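Local structure of acyl-[acyl-carrier-protein]--UDP-N-acetylglucosamine O-acyltransferase (Helicobacter pylori, 1J2Z) at residues 186-194 and 252-260; 42-50 and 60-68. The protein catalyses the transfer of a (3R)-hydroxyacyl chain from acyl carrier protein to UDP-N-acetylglucosamine, the first step of lipid A biosynthesis. All blocks are in the same frame, centred on the assembly; numbering follows the deposited sequence.

Contact 1 (186-194 and 252-260); sequences NRAFIRGLN and SRGVAYKSS. With SOG (octyl 1-thio-beta-D-glucopyranoside), chain B.
Strand 189-191 meets the irregular tail 256-259 with end-to-end directions 55° apart, and one backbone hydrogen bond joins them, from Ile190 N to Tyr257 O, at 2.6 Å with an N-H...O angle of 163°. Ile190 carries most of the side-chain contact. Its CG1 branch packs on Ala256, with Ile190 CG1 to Ala256 CB at 4.0 Å, while its CG2 branch meets the end of Lys258, 3.7 Å from both CD and NZ of that lysine. CG of Lys258 lies opposite its backbone N, and a bend at chi2 (64°) brings the aliphatic chain slantwise over Ile190, Lys258 NZ coming within 3.9 Å of Gly192 CA. At the outer border the beta carbons of Phe189 and Tyr257 touch at 3.8 Å; the Tyr257 ring then leads away, while the Phe189 ring keeps an oblique approach to Lys258 O. Ser259 OG approaches Ile190 O at 3.1 Å, and its bond to Lys258 O, from above the carbonyl plane, is unusually short at 2.5 Å. Arg253 lies apart: the rim of its guanidinium meets the octyl tail of the bound thioglucoside, and NH1 bonds to Gln157 O. Strand 189-191 is the antiparallel last strand beside 181-184, where Ile190 packs on Cys181 and Arg191 pairs with Glu184; the tail follows helix 239-250, closing the C-terminal helical domain back onto the end of the beta-helix.

Contact 2 (42-50 and 60-68); sequences NNVTLQGHT and PFAVLGTQP. With SO4 (sulfate ion), chain C.
Strands 45-46 and 63-64 pair in parallel, Thr45 bridging Val63 and Leu46 bridging Leu64 with CA-CA distances of 4.8 and 5.0 Å. Three nearly straight backbone bonds carry the ladder: Thr45 N to Ala62 O, Leu64 N to Thr45 O and Gln47 N to Leu64 O. A fourth, Phe61 N to Asn43 O, is more bent, at 134°. On the Leu face, the two leucines lie side by side and point the same way, CD2 of Leu46 resting 3.7 Å from CB of Leu64. Ahead of the strands in the chain, Asn43 runs alongside Phe61, amide and ring planes 37° apart, with Asn43 CB 3.4 Å from Phe61 CE2. The Asn43 amide is steadied by its neighbour, ND2 giving an in-plane bond to a lone pair of Asn42 OD1 at 2.7 Å, while Asn42 itself crosses the Pro60 ring at about a right angle. At the other end the chain of 42-50 turns a corner: Thr50 OG1, set beside its backbone N (chi1 -50°), donates to Gln47 O, and Gly65 CA approaches Gln47 O in a CA-H...O contact of 3.2 Å. Beyond Gly65, a sulfate, probably from the crystallisation liquor, takes a 2.7 Å bond from Gln67 N to its O4 and another from Gln67 NE2 to its O3. These are successive coils of the left-handed beta-helix: strand 45-46 is flanked by 27-28 and strand 63-64 by 93-94, Leu64 reaches Ile58, Leu80 and Ile94 inside the coil, Thr45 OG1 bonds to Asn42 OD1 of a neighbouring subunit, and Phe61 makes edge-to-face contacts with Phe61 of both other subunits of the trimer.

In the fold
The two contacts lie on opposite sides of the chain's centre, their centres 34 Å and nearest atoms about 17 Å apart, and share no secondary-structure element. Contact 2 is buried, with 13 of its 15 touching residues enclosed and 580 Å² of surface buried between segments whose paired positions are 18 residues apart, one full coil. Contact 1 is partly buried, with 370 Å² of surface buried between its segments, and it joins parts of the chain separated by 57 mostly helical residues. Their chemistry follows: repeated parallel main-chain bonding with an aliphatic interior and a subunit interface in the beta-helix, against one main-chain bond and a few aliphatic contacts where the C-terminal tail returns to the edge strand.

Contact 1 (186-194 and 252-260)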
# COMPACT_ATOMS: atom_id res chain seq x y z
N ASN A 186 3.17 12.38 10.86
CA ASN A 186 2.61 11.09 11.27
C ASN A 186 1.36 11.47 12.03
O ASN A 186 0.26 11.33 11.50
CB ASN A 186 3.58 10.32 12.16
CG ASN A 186 3.39 8.82 12.05
OD1 ASN A 186 2.32 8.29 12.35
ND2 ASN A 186 4.43 8.12 11.60
N ARG A 187 1.51 11.95 13.26
CA ARG A 187 0.34 12.38 14.00
C ARG A 187 0.14 13.79 13.44
O ARG A 187 0.54 14.79 14.04
CB ARG A 187 0.62 12.42 15.50
CG ARG A 187 -0.62 12.15 16.34
CD ARG A 187 -0.31 11.95 17.82
NE ARG A 187 -0.23 13.21 18.56
CZ ARG A 187 0.83 14.01 18.58
NH1 ARG A 187 1.92 13.70 17.89
NH2 ARG A 187 0.79 15.13 19.28
N ALA A 188 -0.46 13.84 12.25
CA ALA A 188 -0.72 15.07 11.50
C ALA A 188 -1.18 16.29 12.28
O ALA A 188 -1.98 16.19 13.22
CB ALA A 188 -1.71 14.77 10.38
N PHE A 189 -0.68 17.46 11.86
CA PHE A 189 -1.02 18.74 12.47
C PHE A 189 -1.08 19.81 11.37
O PHE A 189 -0.56 19.60 10.28
CB PHE A 189 0.03 19.13 13.52
CG PHE A 189 1.43 19.23 12.97
CD1 PHE A 189 1.84 20.36 12.28
CD2 PHE A 189 2.32 18.17 13.11
CE1 PHE A 189 3.13 20.44 11.74
CE2 PHE A 189 3.61 18.24 12.57
CZ PHE A 189 4.01 19.38 11.89
N ILE A 190 -1.70 20.95 11.67
CA ILE A 190 -1.83 22.03 10.70
C ILE A 190 -0.54 22.85 10.59
O ILE A 190 -0.05 23.37 11.59
CB ILE A 190 -3.00 22.97 11.07
CG1 ILE A 190 -4.31 22.16 11.11
CG2 ILE A 190 -3.11 24.11 10.06
CD1 ILE A 190 -5.50 22.94 11.63
N ARG A 191 -0.02 22.97 9.37
CA ARG A 191 1.22 23.71 9.13
C ARG A 191 1.02 25.08 8.50
O ARG A 191 1.98 25.81 8.29
CB ARG A 191 2.15 22.90 8.22
CG ARG A 191 2.68 21.63 8.83
CD ARG A 191 3.48 20.80 7.83
NE ARG A 191 4.63 21.50 7.27
CZ ARG A 191 4.58 22.33 6.23
NH1 ARG A 191 3.43 22.57 5.62
NH2 ARG A 191 5.69 22.92 5.80
N GLY A 192 -0.23 25.42 8.20
CA GLY A 192 -0.50 26.70 7.59
C GLY A 192 -1.73 26.63 6.72
O GLY A 192 -2.57 25.74 6.89
N LEU A 193 -1.85 27.56 5.77
CA LEU A 193 -3.01 27.58 4.89
C LEU A 193 -2.70 27.10 3.48
O LEU A 193 -1.57 27.20 3.00
CB LEU A 193 -3.60 28.99 4.82
CG LEU A 193 -4.12 29.59 6.13
CD1 LEU A 193 -4.90 30.87 5.82
CD2 LEU A 193 -5.03 28.60 6.85
N ASN A 194 -3.74 26.58 2.82
CA ASN A 194 -3.63 26.08 1.46
C ASN A 194 -3.77 27.29 0.53
O ASN A 194 -4.78 27.46 -0.15
CB ASN A 194 -4.75 25.07 1.19
CG ASN A 194 -4.58 24.35 -0.13
OD1 ASN A 194 -5.33 23.43 -0.44
ND2 ASN A 194 -3.60 24.77 -0.92
N SER A 252 -16.08 16.28 16.53
CA SER A 252 -16.25 15.16 17.45
C SER A 252 -14.91 14.68 17.97
O SER A 252 -14.72 14.46 19.17
CB SER A 252 -16.97 14.00 16.76
OG SER A 252 -18.36 14.23 16.64
N ARG A 253 -13.96 14.51 17.05
CA ARG A 253 -12.63 14.04 17.42
C ARG A 253 -11.73 15.17 17.86
O ARG A 253 -10.62 14.94 18.34
CB ARG A 253 -12.00 13.30 16.25
CG ARG A 253 -12.84 12.15 15.74
CD ARG A 253 -11.98 10.99 15.32
NE ARG A 253 -11.16 10.51 16.43
CZ ARG A 253 -10.32 9.50 16.34
NH1 ARG A 253 -10.17 8.85 15.19
NH2 ARG A 253 -9.61 9.13 17.40
N GLY A 254 -12.21 16.40 17.71
CA GLY A 254 -11.41 17.55 18.08
C GLY A 254 -10.68 18.06 16.86
O GLY A 254 -10.54 17.34 15.87
N VAL A 255 -10.22 19.30 16.91
CA VAL A 255 -9.51 19.90 15.79
C VAL A 255 -8.01 19.63 15.89
O VAL A 255 -7.45 19.59 16.98
CB VAL A 255 -9.76 21.41 15.75
CG1 VAL A 255 -8.92 22.05 14.66
CG2 VAL A 255 -11.24 21.67 15.48
N ALA A 256 -7.38 19.46 14.73
CA ALA A 256 -5.95 19.19 14.68
C ALA A 256 -5.12 20.30 15.30
O ALA A 256 -5.57 21.44 15.43
CB ALA A 256 -5.53 18.97 13.23
N TYR A 257 -3.89 19.95 15.67
CA TYR A 257 -2.94 20.88 16.27
C TYR A 257 -2.54 21.93 15.24
O TYR A 257 -2.45 21.64 14.05
CB TYR A 257 -1.70 20.09 16.71
CG TYR A 257 -0.83 20.78 17.74
CD1 TYR A 257 -0.91 20.43 19.09
CD2 TYR A 257 0.09 21.76 17.37
CE1 TYR A 257 -0.10 21.04 20.04
CE2 TYR A 257 0.91 22.37 18.31
CZ TYR A 257 0.81 22.01 19.64
OH TYR A 257 1.63 22.60 20.58
N LYS A 258 -2.29 23.16 15.69
CA LYS A 258 -1.89 24.22 14.77
C LYS A 258 -0.38 24.42 14.80
O LYS A 258 0.38 23.55 14.37
CB LYS A 258 -2.61 25.52 15.14
CG LYS A 258 -2.23 26.73 14.29
CD LYS A 258 -2.62 26.57 12.83
CE LYS A 258 -2.22 27.81 12.04
NZ LYS A 258 -2.67 27.77 10.63
N SER A 259 0.07 25.57 15.31
CA SER A 259 1.49 25.88 15.38
C SER A 259 1.74 27.08 16.29
O SER A 259 2.85 27.60 16.36
CB SER A 259 2.05 26.18 13.99
OG SER A 259 2.01 25.03 13.15
N SER A 260 0.69 27.51 16.98
CA SER A 260 0.80 28.66 17.88
C SER A 260 -0.05 28.45 19.13
O SER A 260 0.30 28.91 20.22
CB SER A 260 0.36 29.93 17.16
OG SER A 260 0.47 31.07 18.00
C1 SOG B . -12.03 0.51 10.06
C2 SOG B . -13.39 0.04 9.49
C3 SOG B . -13.15 -0.94 8.34
C4 SOG B . -12.34 -0.22 7.26
C5 SOG B . -10.99 0.24 7.86
C6 SOG B . -10.16 0.98 6.82
C1' SOG B . -11.24 1.36 12.16
C2' SOG B . -10.56 2.71 12.28
C3' SOG B . -10.11 2.97 13.70
C4' SOG B . -9.44 4.33 13.83
C5' SOG B . -8.99 4.59 15.26
C6' SOG B . -8.19 5.88 15.35
C7' SOG B . -7.74 6.15 16.77
C8' SOG B . -6.95 7.44 16.83
S1 SOG B . -12.22 1.45 11.13
O2 SOG B . -14.15 -0.58 10.51
O3 SOG B . -14.39 -1.37 7.81
O4 SOG B . -12.11 -1.09 6.16
O5 SOG B . -11.25 1.12 8.99
O6 SOG B . -9.43 0.06 6.04

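Contact 2 (42-50 and 60-68)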
# COMPACT_ATOMS: atom_id res chain seq x y z
N ASN A 42 -11.59 -3.14 -18.47
CA ASN A 42 -11.73 -4.57 -18.24
C ASN A 42 -11.61 -4.89 -16.76
O ASN A 42 -10.97 -4.17 -16.00
CB ASN A 42 -10.63 -5.32 -19.00
CG ASN A 42 -9.24 -5.05 -18.45
OD1 ASN A 42 -8.72 -5.81 -17.62
ND2 ASN A 42 -8.65 -3.95 -18.88
N ASN A 43 -12.25 -5.98 -16.35
CA ASN A 43 -12.17 -6.47 -14.98
C ASN A 43 -12.55 -5.55 -13.82
O ASN A 43 -11.85 -5.51 -12.80
CB ASN A 43 -10.75 -7.01 -14.74
CG ASN A 43 -10.46 -8.25 -15.56
OD1 ASN A 43 -10.93 -9.34 -15.24
ND2 ASN A 43 -9.69 -8.09 -16.63
N VAL A 44 -13.63 -4.80 -13.97
CA VAL A 44 -14.08 -3.96 -12.87
C VAL A 44 -15.16 -4.79 -12.14
O VAL A 44 -15.99 -5.44 -12.78
CB VAL A 44 -14.72 -2.64 -13.35
CG1 VAL A 44 -15.38 -1.92 -12.19
CG2 VAL A 44 -13.64 -1.74 -13.97
N THR A 45 -15.12 -4.79 -10.81
CA THR A 45 -16.12 -5.52 -10.05
C THR A 45 -17.05 -4.55 -9.33
O THR A 45 -16.61 -3.74 -8.52
CB THR A 45 -15.48 -6.44 -8.99
OG1 THR A 45 -14.71 -7.45 -9.64
CG2 THR A 45 -16.56 -7.10 -8.13
N LEU A 46 -18.34 -4.63 -9.64
CA LEU A 46 -19.34 -3.77 -9.02
C LEU A 46 -20.38 -4.66 -8.35
O LEU A 46 -21.09 -5.40 -9.02
CB LEU A 46 -19.99 -2.88 -10.08
CG LEU A 46 -19.05 -2.03 -10.93
CD1 LEU A 46 -19.84 -1.21 -11.94
CD2 LEU A 46 -18.25 -1.10 -10.02
N GLN A 47 -20.46 -4.59 -7.02
CA GLN A 47 -21.41 -5.38 -6.25
C GLN A 47 -22.28 -4.48 -5.37
O GLN A 47 -22.11 -3.26 -5.35
CB GLN A 47 -20.66 -6.37 -5.35
CG GLN A 47 -19.69 -7.32 -6.06
CD GLN A 47 -20.38 -8.41 -6.85
OE1 GLN A 47 -20.83 -8.21 -7.97
NE2 GLN A 47 -20.49 -9.59 -6.24
N GLY A 48 -23.19 -5.10 -4.62
CA GLY A 48 -24.05 -4.33 -3.73
C GLY A 48 -24.95 -3.32 -4.41
O GLY A 48 -25.09 -3.32 -5.64
N HIS A 49 -25.55 -2.45 -3.61
CA HIS A 49 -26.46 -1.42 -4.10
C HIS A 49 -25.61 -0.21 -4.43
O HIS A 49 -25.51 0.73 -3.64
CB HIS A 49 -27.49 -1.11 -3.01
CG HIS A 49 -28.05 -2.33 -2.36
ND1 HIS A 49 -28.85 -3.23 -3.04
CD2 HIS A 49 -27.86 -2.85 -1.13
CE1 HIS A 49 -29.12 -4.25 -2.25
NE2 HIS A 49 -28.54 -4.05 -1.08
N THR A 50 -25.01 -0.26 -5.61
CA THR A 50 -24.10 0.77 -6.07
C THR A 50 -24.58 1.56 -7.28
O THR A 50 -25.01 0.99 -8.29
CB THR A 50 -22.74 0.13 -6.41
OG1 THR A 50 -22.32 -0.68 -5.30
CG2 THR A 50 -21.70 1.20 -6.68
N PRO A 60 -9.10 -0.95 -14.53
CA PRO A 60 -8.96 -2.37 -14.19
C PRO A 60 -8.73 -2.77 -12.75
O PRO A 60 -7.97 -2.14 -12.02
CB PRO A 60 -7.81 -2.83 -15.09
CG PRO A 60 -7.95 -1.94 -16.29
CD PRO A 60 -8.22 -0.60 -15.66
N PHE A 61 -9.41 -3.84 -12.35
CA PHE A 61 -9.29 -4.42 -11.03
C PHE A 61 -9.74 -3.57 -9.85
O PHE A 61 -9.31 -3.79 -8.72
CB PHE A 61 -7.85 -4.89 -10.82
CG PHE A 61 -7.36 -5.81 -11.92
CD1 PHE A 61 -6.09 -5.66 -12.46
CD2 PHE A 61 -8.18 -6.83 -12.40
CE1 PHE A 61 -5.64 -6.51 -13.48
CE2 PHE A 61 -7.74 -7.69 -13.42
CZ PHE A 61 -6.47 -7.52 -13.96
N ALA A 62 -10.61 -2.59 -10.11
CA ALA A 62 -11.14 -1.79 -9.01
C ALA A 62 -12.30 -2.61 -8.46
O ALA A 62 -12.95 -3.35 -9.20
CB ALA A 62 -11.65 -0.45 -9.53
N VAL A 63 -12.56 -2.51 -7.16
CA VAL A 63 -13.66 -3.25 -6.56
C VAL A 63 -14.55 -2.27 -5.82
O VAL A 63 -14.12 -1.61 -4.87
CB VAL A 63 -13.14 -4.31 -5.57
CG1 VAL A 63 -14.31 -5.02 -4.89
CG2 VAL A 63 -12.28 -5.32 -6.31
N LEU A 64 -15.80 -2.17 -6.26
CA LEU A 64 -16.74 -1.25 -5.64
C LEU A 64 -18.02 -1.94 -5.21
O LEU A 64 -18.63 -2.69 -5.98
CB LEU A 64 -17.11 -0.12 -6.60
CG LEU A 64 -16.01 0.67 -7.33
CD1 LEU A 64 -16.67 1.85 -8.03
CD2 LEU A 64 -14.95 1.16 -6.36
N GLY A 65 -18.43 -1.71 -3.97
CA GLY A 65 -19.67 -2.30 -3.52
C GLY A 65 -19.62 -3.56 -2.69
O GLY A 65 -20.66 -3.99 -2.22
N THR A 66 -18.45 -4.17 -2.52
CA THR A 66 -18.39 -5.37 -1.69
C THR A 66 -18.65 -4.92 -0.26
O THR A 66 -18.48 -3.74 0.06
CB THR A 66 -17.02 -6.09 -1.76
OG1 THR A 66 -15.97 -5.16 -1.48
CG2 THR A 66 -16.81 -6.70 -3.14
N GLN A 67 -19.06 -5.84 0.60
CA GLN A 67 -19.37 -5.51 1.99
C GLN A 67 -18.24 -4.87 2.78
O GLN A 67 -17.06 -5.17 2.57
CB GLN A 67 -19.88 -6.76 2.72
CG GLN A 67 -18.97 -7.97 2.59
CD GLN A 67 -19.60 -9.23 3.17
OE1 GLN A 67 -19.72 -9.36 4.39
NE2 GLN A 67 -20.01 -10.14 2.31
N PRO A 68 -18.59 -3.97 3.71
CA PRO A 68 -17.55 -3.33 4.52
C PRO A 68 -16.72 -4.37 5.28
O PRO A 68 -17.19 -5.48 5.54
CB PRO A 68 -18.33 -2.39 5.44
CG PRO A 68 -19.72 -2.96 5.45
CD PRO A 68 -19.92 -3.43 4.04
S SO4 C . -20.51 -9.08 -1.17
O1 SO4 C . -20.33 -9.06 -2.62
O2 SO4 C . -21.81 -8.53 -0.83
O3 SO4 C . -20.42 -10.44 -0.66
O4 SO4 C . -19.47 -8.28 -0.51